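Local structure of protein disulfide isomerase (Pseudomonas aeruginosa, 4N30) at residues 58-63 / 86-91; 91-96 / 181-186. The protein belongs to the DsbA subfamily of thioredoxin-fold proteins and probably acts as a thiol-disulfide oxidoreductase or isomerase on protein disulfide bonds. All coordinates share one frame; numbering follows the deposited sequence.

Interaction 1 (58-63 / 86-91); sequences INEYAD and VNLVWR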
loop_
_atom_site.group_PDB
_atom_site.type_symbol
_atom_site.label_atom_id
_atom_site.label_comp_id
_atom_site.label_asym_id
_atom_site.label_seq_id
_atom_site.Cartn_x
_atom_site.Cartn_y
_atom_site.Cartn_z
ATOM N N ILE A 58 8.281 -5.602 -2.468
ATOM C CA ILE A 58 8.362 -4.246 -1.867
ATOM C C ILE A 58 7.098 -3.991 -1.065
ATOM O O ILE A 58 5.987 -3.928 -1.701
ATOM C CB ILE A 58 8.501 -3.170 -2.916
ATOM C CG1 ILE A 58 9.796 -3.335 -3.759
ATOM C CG2 ILE A 58 8.440 -1.781 -2.276
ATOM C CD1 ILE A 58 9.929 -2.437 -4.993
ATOM N N ASN A 59 7.160 -4.001 0.263
ATOM C CA ASN A 59 6.057 -3.590 1.125
ATOM C C ASN A 59 6.071 -2.100 1.287
ATOM O O ASN A 59 7.077 -1.566 1.796
ATOM C CB ASN A 59 6.175 -4.253 2.515
ATOM C CG ASN A 59 5.996 -5.730 2.429
ATOM O OD1 ASN A 59 4.867 -6.224 2.438
ATOM N ND2 ASN A 59 7.112 -6.458 2.308
ATOM N N GLU A 60 5.072 -1.426 0.738
ATOM C CA GLU A 60 5.059 0.051 0.741
ATOM C C GLU A 60 4.099 0.509 1.832
ATOM O O GLU A 60 2.876 0.363 1.684
ATOM C CB GLU A 60 4.591 0.594 -0.654
ATOM C CG GLU A 60 4.451 2.112 -0.664
ATOM C CD GLU A 60 3.702 2.678 -1.840
ATOM O OE1 GLU A 60 3.195 1.993 -2.654
ATOM O OE2 GLU A 60 3.583 3.947 -1.812
ATOM N N TYR A 61 4.619 0.950 2.948
ATOM C CA TYR A 61 3.818 1.511 4.020
ATOM C C TYR A 61 3.420 2.904 3.624
ATOM O O TYR A 61 4.273 3.801 3.422
ATOM C CB TYR A 61 4.597 1.538 5.352
ATOM C CG TYR A 61 4.735 0.148 5.922
ATOM C CD1 TYR A 61 3.844 -0.305 6.889
ATOM C CD2 TYR A 61 5.763 -0.724 5.491
ATOM C CE1 TYR A 61 3.900 -1.608 7.394
ATOM C CE2 TYR A 61 5.840 -2.045 6.001
ATOM C CZ TYR A 61 4.926 -2.399 6.967
ATOM O OH TYR A 61 4.944 -3.716 7.452
ATOM N N ALA A 62 2.123 3.147 3.509
ATOM C CA ALA A 62 1.626 4.342 2.832
ATOM C C ALA A 62 0.301 4.836 3.364
ATOM O O ALA A 62 -0.445 4.125 4.067
ATOM C CB ALA A 62 1.513 4.080 1.336
ATOM N N ASP A 63 0.061 6.114 3.076
ATOM C CA ASP A 63 -1.072 6.904 3.654
ATOM C C ASP A 63 -1.684 7.673 2.468
ATOM O O ASP A 63 -0.963 8.305 1.674
ATOM C CB ASP A 63 -0.386 7.858 4.678
ATOM C CG ASP A 63 -1.260 9.007 5.156
ATOM O OD1 ASP A 63 -2.314 9.308 4.637
ATOM O OD2 ASP A 63 -0.786 9.635 6.185
ATOM N N VAL A 86 9.980 -8.563 -9.082
ATOM C CA VAL A 86 9.641 -7.792 -7.858
ATOM C C VAL A 86 8.159 -7.493 -7.878
ATOM O O VAL A 86 7.623 -7.142 -8.974
ATOM C CB VAL A 86 10.446 -6.480 -7.826
ATOM C CG1 VAL A 86 10.207 -5.765 -6.481
ATOM C CG2 VAL A 86 11.942 -6.752 -8.024
ATOM N N ASN A 87 7.499 -7.691 -6.756
ATOM C CA ASN A 87 6.088 -7.265 -6.661
ATOM C C ASN A 87 5.974 -6.248 -5.556
ATOM O O ASN A 87 6.963 -5.838 -4.942
ATOM C CB ASN A 87 5.165 -8.501 -6.546
ATOM C CG ASN A 87 5.339 -9.222 -5.260
ATOM O OD1 ASN A 87 5.788 -8.734 -4.253
ATOM N ND2 ASN A 87 4.924 -10.499 -5.295
ATOM N N LEU A 88 4.760 -5.739 -5.410
ATOM C CA LEU A 88 4.473 -4.593 -4.518
ATOM C C LEU A 88 3.280 -4.922 -3.670
ATOM O O LEU A 88 2.244 -5.396 -4.216
ATOM C CB LEU A 88 4.154 -3.338 -5.432
ATOM C CG LEU A 88 3.577 -2.136 -4.707
ATOM C CD1 LEU A 88 4.605 -1.508 -3.741
ATOM C CD2 LEU A 88 3.245 -1.058 -5.717
ATOM N N VAL A 89 3.381 -4.757 -2.354
ATOM C CA VAL A 89 2.242 -4.920 -1.473
ATOM C C VAL A 89 1.977 -3.678 -0.720
ATOM O O VAL A 89 2.938 -3.100 -0.099
ATOM C CB VAL A 89 2.448 -6.129 -0.504
ATOM C CG1 VAL A 89 1.302 -6.190 0.482
ATOM C CG2 VAL A 89 2.565 -7.437 -1.326
ATOM N N TRP A 90 0.771 -3.105 -0.817
ATOM C CA TRP A 90 0.450 -1.897 -0.079
ATOM C C TRP A 90 0.286 -2.273 1.382
ATOM O O TRP A 90 -0.542 -3.192 1.649
ATOM C CB TRP A 90 -0.866 -1.327 -0.600
ATOM C CG TRP A 90 -1.391 -0.101 0.141
ATOM C CD1 TRP A 90 -2.124 -0.061 1.306
ATOM C CD2 TRP A 90 -1.203 1.288 -0.234
ATOM N NE1 TRP A 90 -2.441 1.205 1.623
ATOM C CE2 TRP A 90 -1.924 2.065 0.717
ATOM C CE3 TRP A 90 -0.580 1.902 -1.335
ATOM C CZ2 TRP A 90 -1.998 3.454 0.630
ATOM C CZ3 TRP A 90 -0.694 3.286 -1.432
ATOM C CH2 TRP A 90 -1.397 4.028 -0.448
ATOM N N ARG A 91 0.903 -1.570 2.300
ATOM C CA ARG A 91 0.669 -1.746 3.724
ATOM C C ARG A 91 0.172 -0.443 4.276
ATOM O O ARG A 91 0.676 0.640 3.995
ATOM C CB ARG A 91 1.994 -2.147 4.414
ATOM C CG ARG A 91 2.694 -3.387 3.830
ATOM C CD ARG A 91 1.846 -4.629 3.794
ATOM N NE ARG A 91 1.755 -5.024 5.138
ATOM C CZ ARG A 91 2.656 -5.766 5.805
ATOM N NH1 ARG A 91 3.783 -6.195 5.244
ATOM N NH2 ARG A 91 2.432 -6.020 7.094
#
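The carbonyl oxygen of Val89 is gripped by two neighbouring groups of the facing strand: Glu60 N donates a hydrogen bond to Val89 O at 2.8 Å, and the CA-H of Asn59 closes on the same oxygen. Ile58 O and Arg91 O are each met likewise, by Val89 N with Leu88 CA and by Ala62 N with Tyr61 CA. With Ile58 N to Asn87 O and Arg91 N to Glu60 O, the backbone bonds set a parallel register of Ile58 on Leu88 through Tyr61 on Arg91, within the beta-alpha-beta unit of the thioredoxin fold.

On one face, Arg91 lies alongside Asn59 and Tyr61. Its CB rests over the Tyr61 ring, 3.6 Å from the centroid, a CH-pi contact. Arg91 CG, anti to the carbonyl carbon (chi1 -55°), lies beside the backbone N and close to Asn59 CB. The chain bends again at chi2 and chi3 and runs beside Asn59, and Arg91 NH1 donates to Asn59 OD1 at 3.0 Å. That oxygen lies in the guanidinium plane, yet the nitrogen stands above the amide plane. Tyr61 OH sits over one guanidinium face without bonding to it. Asn59 ND2 binds Val187 O.

The other face carries Ile58, Glu60, Leu88 and Trp90. Ala62 CB sits over the six-membered ring of Trp90, 3.4 Å from Trp90 CH2, and Ile58 CD1 meets Val86 CG1 at 3.7 Å. Glu60 CB packs on Leu88 CD1, again at 3.7 Å; beyond it Glu60 OE2 bonds Thr73 of helix 67-81, whereas Glu60 OE1 is buried with no partner.

The two faces thus differ in chemistry: on one, Arg91 divides its guanidinium between the carboxylate of Asp171, a salt bridge at NE, and the amide oxygen of Asn59 at NH1; on the other, packing is mainly apolar.

Interaction 2 (91-96 / 181-186); sequences RHLPLQ and TATPTL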
loop_
_atom_site.group_PDB
_atom_site.type_symbol
_atom_site.label_atom_id
_atom_site.label_comp_id
_atom_site.label_asym_id
_atom_site.label_seq_id
_atom_site.Cartn_x
_atom_site.Cartn_y
_atom_site.Cartn_z
ATOM N N ARG A 91 0.903 -1.570 2.300
ATOM C CA ARG A 91 0.669 -1.746 3.724
ATOM C C ARG A 91 0.172 -0.443 4.276
ATOM O O ARG A 91 0.676 0.640 3.995
ATOM C CB ARG A 91 1.994 -2.147 4.414
ATOM C CG ARG A 91 2.694 -3.387 3.830
ATOM C CD ARG A 91 1.846 -4.629 3.794
ATOM N NE ARG A 91 1.755 -5.024 5.138
ATOM C CZ ARG A 91 2.656 -5.766 5.805
ATOM N NH1 ARG A 91 3.783 -6.195 5.244
ATOM N NH2 ARG A 91 2.432 -6.020 7.094
ATOM N N HIS A 92 -0.802 -0.469 5.178
ATOM C CA HIS A 92 -1.407 0.756 5.699
ATOM C C HIS A 92 -0.606 1.382 6.753
ATOM O O HIS A 92 -0.364 0.758 7.828
ATOM C CB HIS A 92 -2.828 0.458 6.201
ATOM C CG HIS A 92 -3.728 0.037 5.143
ATOM N ND1 HIS A 92 -4.244 0.895 4.219
ATOM C CD2 HIS A 92 -4.281 -1.225 4.886
ATOM C CE1 HIS A 92 -5.048 0.190 3.402
ATOM N NE2 HIS A 92 -5.045 -1.107 3.777
ATOM N N LEU A 93 -0.332 2.693 6.598
ATOM C CA LEU A 93 0.127 3.489 7.683
ATOM C C LEU A 93 -0.432 4.892 7.492
ATOM O O LEU A 93 0.291 5.845 7.312
ATOM C CB LEU A 93 1.643 3.475 7.757
ATOM C CG LEU A 93 2.286 4.219 8.937
ATOM C CD1 LEU A 93 1.814 3.568 10.232
ATOM C CD2 LEU A 93 3.810 4.183 8.850
ATOM N N PRO A 94 -1.738 5.048 7.806
ATOM C CA PRO A 94 -2.304 6.385 7.837
ATOM C C PRO A 94 -1.682 7.138 8.995
ATOM O O PRO A 94 -1.729 6.672 10.135
ATOM C CB PRO A 94 -3.818 6.127 8.079
ATOM C CG PRO A 94 -3.844 4.732 8.668
ATOM C CD PRO A 94 -2.723 3.971 8.047
ATOM N N LEU A 95 -1.146 8.303 8.767
ATOM C CA LEU A 95 -0.370 9.045 9.786
ATOM C C LEU A 95 -1.349 9.842 10.618
ATOM O O LEU A 95 -2.325 10.400 10.127
ATOM C CB LEU A 95 0.643 9.994 9.145
ATOM C CG LEU A 95 1.737 9.253 8.325
ATOM C CD1 LEU A 95 2.614 10.336 7.687
ATOM C CD2 LEU A 95 2.508 8.310 9.246
ATOM N N GLN A 96 -1.098 9.924 11.917
ATOM C CA GLN A 96 -2.004 10.605 12.825
ATOM C C GLN A 96 -2.260 12.048 12.392
ATOM O O GLN A 96 -3.402 12.522 12.559
ATOM C CB GLN A 96 -1.417 10.585 14.260
ATOM C CG GLN A 96 -2.379 11.125 15.339
ATOM C CD GLN A 96 -3.715 10.342 15.454
ATOM O OE1 GLN A 96 -3.737 9.153 15.330
ATOM N NE2 GLN A 96 -4.795 11.106 15.629
ATOM N N THR A 181 7.797 5.485 11.117
ATOM C CA THR A 181 7.042 6.651 11.564
ATOM C C THR A 181 6.532 7.497 10.425
ATOM O O THR A 181 5.774 8.440 10.701
ATOM C CB THR A 181 7.911 7.541 12.492
ATOM O OG1 THR A 181 8.801 8.313 11.729
ATOM C CG2 THR A 181 8.671 6.790 13.579
ATOM N N ALA A 182 7.031 7.333 9.185
ATOM C CA ALA A 182 6.727 8.275 8.090
ATOM C C ALA A 182 6.416 7.476 6.844
ATOM O O ALA A 182 6.747 6.308 6.765
ATOM C CB ALA A 182 7.863 9.285 7.850
ATOM N N THR A 183 5.773 8.135 5.871
ATOM C CA THR A 183 5.377 7.481 4.629
ATOM C C THR A 183 5.853 8.198 3.428
ATOM O O THR A 183 6.019 9.457 3.448
ATOM C CB THR A 183 3.839 7.344 4.503
ATOM O OG1 THR A 183 3.247 8.628 4.683
ATOM C CG2 THR A 183 3.261 6.415 5.614
ATOM N N PRO A 184 6.226 7.536 2.371
ATOM C CA PRO A 184 6.288 6.056 2.269
ATOM C C PRO A 184 7.523 5.514 2.934
ATOM O O PRO A 184 8.627 6.173 2.966
ATOM C CB PRO A 184 6.388 5.833 0.735
ATOM C CG PRO A 184 7.152 7.078 0.244
ATOM C CD PRO A 184 6.611 8.191 1.082
ATOM N N THR A 185 7.414 4.360 3.525
ATOM C CA THR A 185 8.619 3.603 3.989
ATOM C C THR A 185 8.477 2.232 3.359
ATOM O O THR A 185 7.366 1.667 3.282
ATOM C CB THR A 185 8.641 3.460 5.493
ATOM O OG1 THR A 185 8.905 4.749 6.053
ATOM C CG2 THR A 185 9.786 2.520 5.968
ATOM N N LEU A 186 9.567 1.725 2.811
ATOM C CA LEU A 186 9.596 0.382 2.176
ATOM C C LEU A 186 10.221 -0.650 3.062
ATOM O O LEU A 186 11.241 -0.339 3.652
ATOM C CB LEU A 186 10.328 0.455 0.839
ATOM C CG LEU A 186 9.909 1.587 -0.070
ATOM C CD1 LEU A 186 10.688 1.445 -1.419
ATOM C CD2 LEU A 186 8.390 1.587 -0.330
#
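Thr183 fits between Leu93 and Leu95, turning its methyl to the first and its hydroxyl to the second. Thr183 OG1 lies between the backbone N and the carbonyl carbon (chi1 54°), and from there it meets Leu95 CD1 at 3.5 Å, the two side chains reaching tip to tip. Thr183 CG2, on its other branch, approaches Leu93 O at 3.5 Å and Leu93 CD2 at 4.0 Å as the side chains slant past one another. The peptide bond that follows Thr183 is cis, and Thr183 with Pro184 forms the cis-proline loop of the thioredoxin fold. Consistent with that role, the Thr183 side chain also touches Cys66 and Cys69, the two cysteines of a probable CxxC motif at the start of helix 67-81. Leu95 CD2 lies 3.6 Å from Thr181 O and is also near Ala182. The Ala182 carbonyl is engaged within its own loop by Thr185, whose OG1 donates to Ala182 O at 2.8 Å from above the carbonyl plane. Leu93 also packs on Ala175 of helix 162-177, and the backbone N of Leu95 is hydrogen-bonded to Asp63 OD2.

From the N terminus, strand 56-62 leads through helix 67-81 to strand 86-92, and interaction 1 closes that loop by pairing the two strands in parallel. Interaction 2 opens where the first ends, sharing Arg91, so the loops run in series and neither nest nor cross. Its long loop carries helices 99-131, 151-160 and 162-177, which include the helical insertion of DsbA-type proteins, before the chain returns to the sheet at 181-186. Strand 56-62 lies between the other two: Tyr61 N probably bonds Thr185 O on one side, and Ala62 O probably bonds Leu93 N on the other. Interaction 1 builds the centre of the sheet, and interaction 2 ties the end of strand 86-92 to the cis-proline loop.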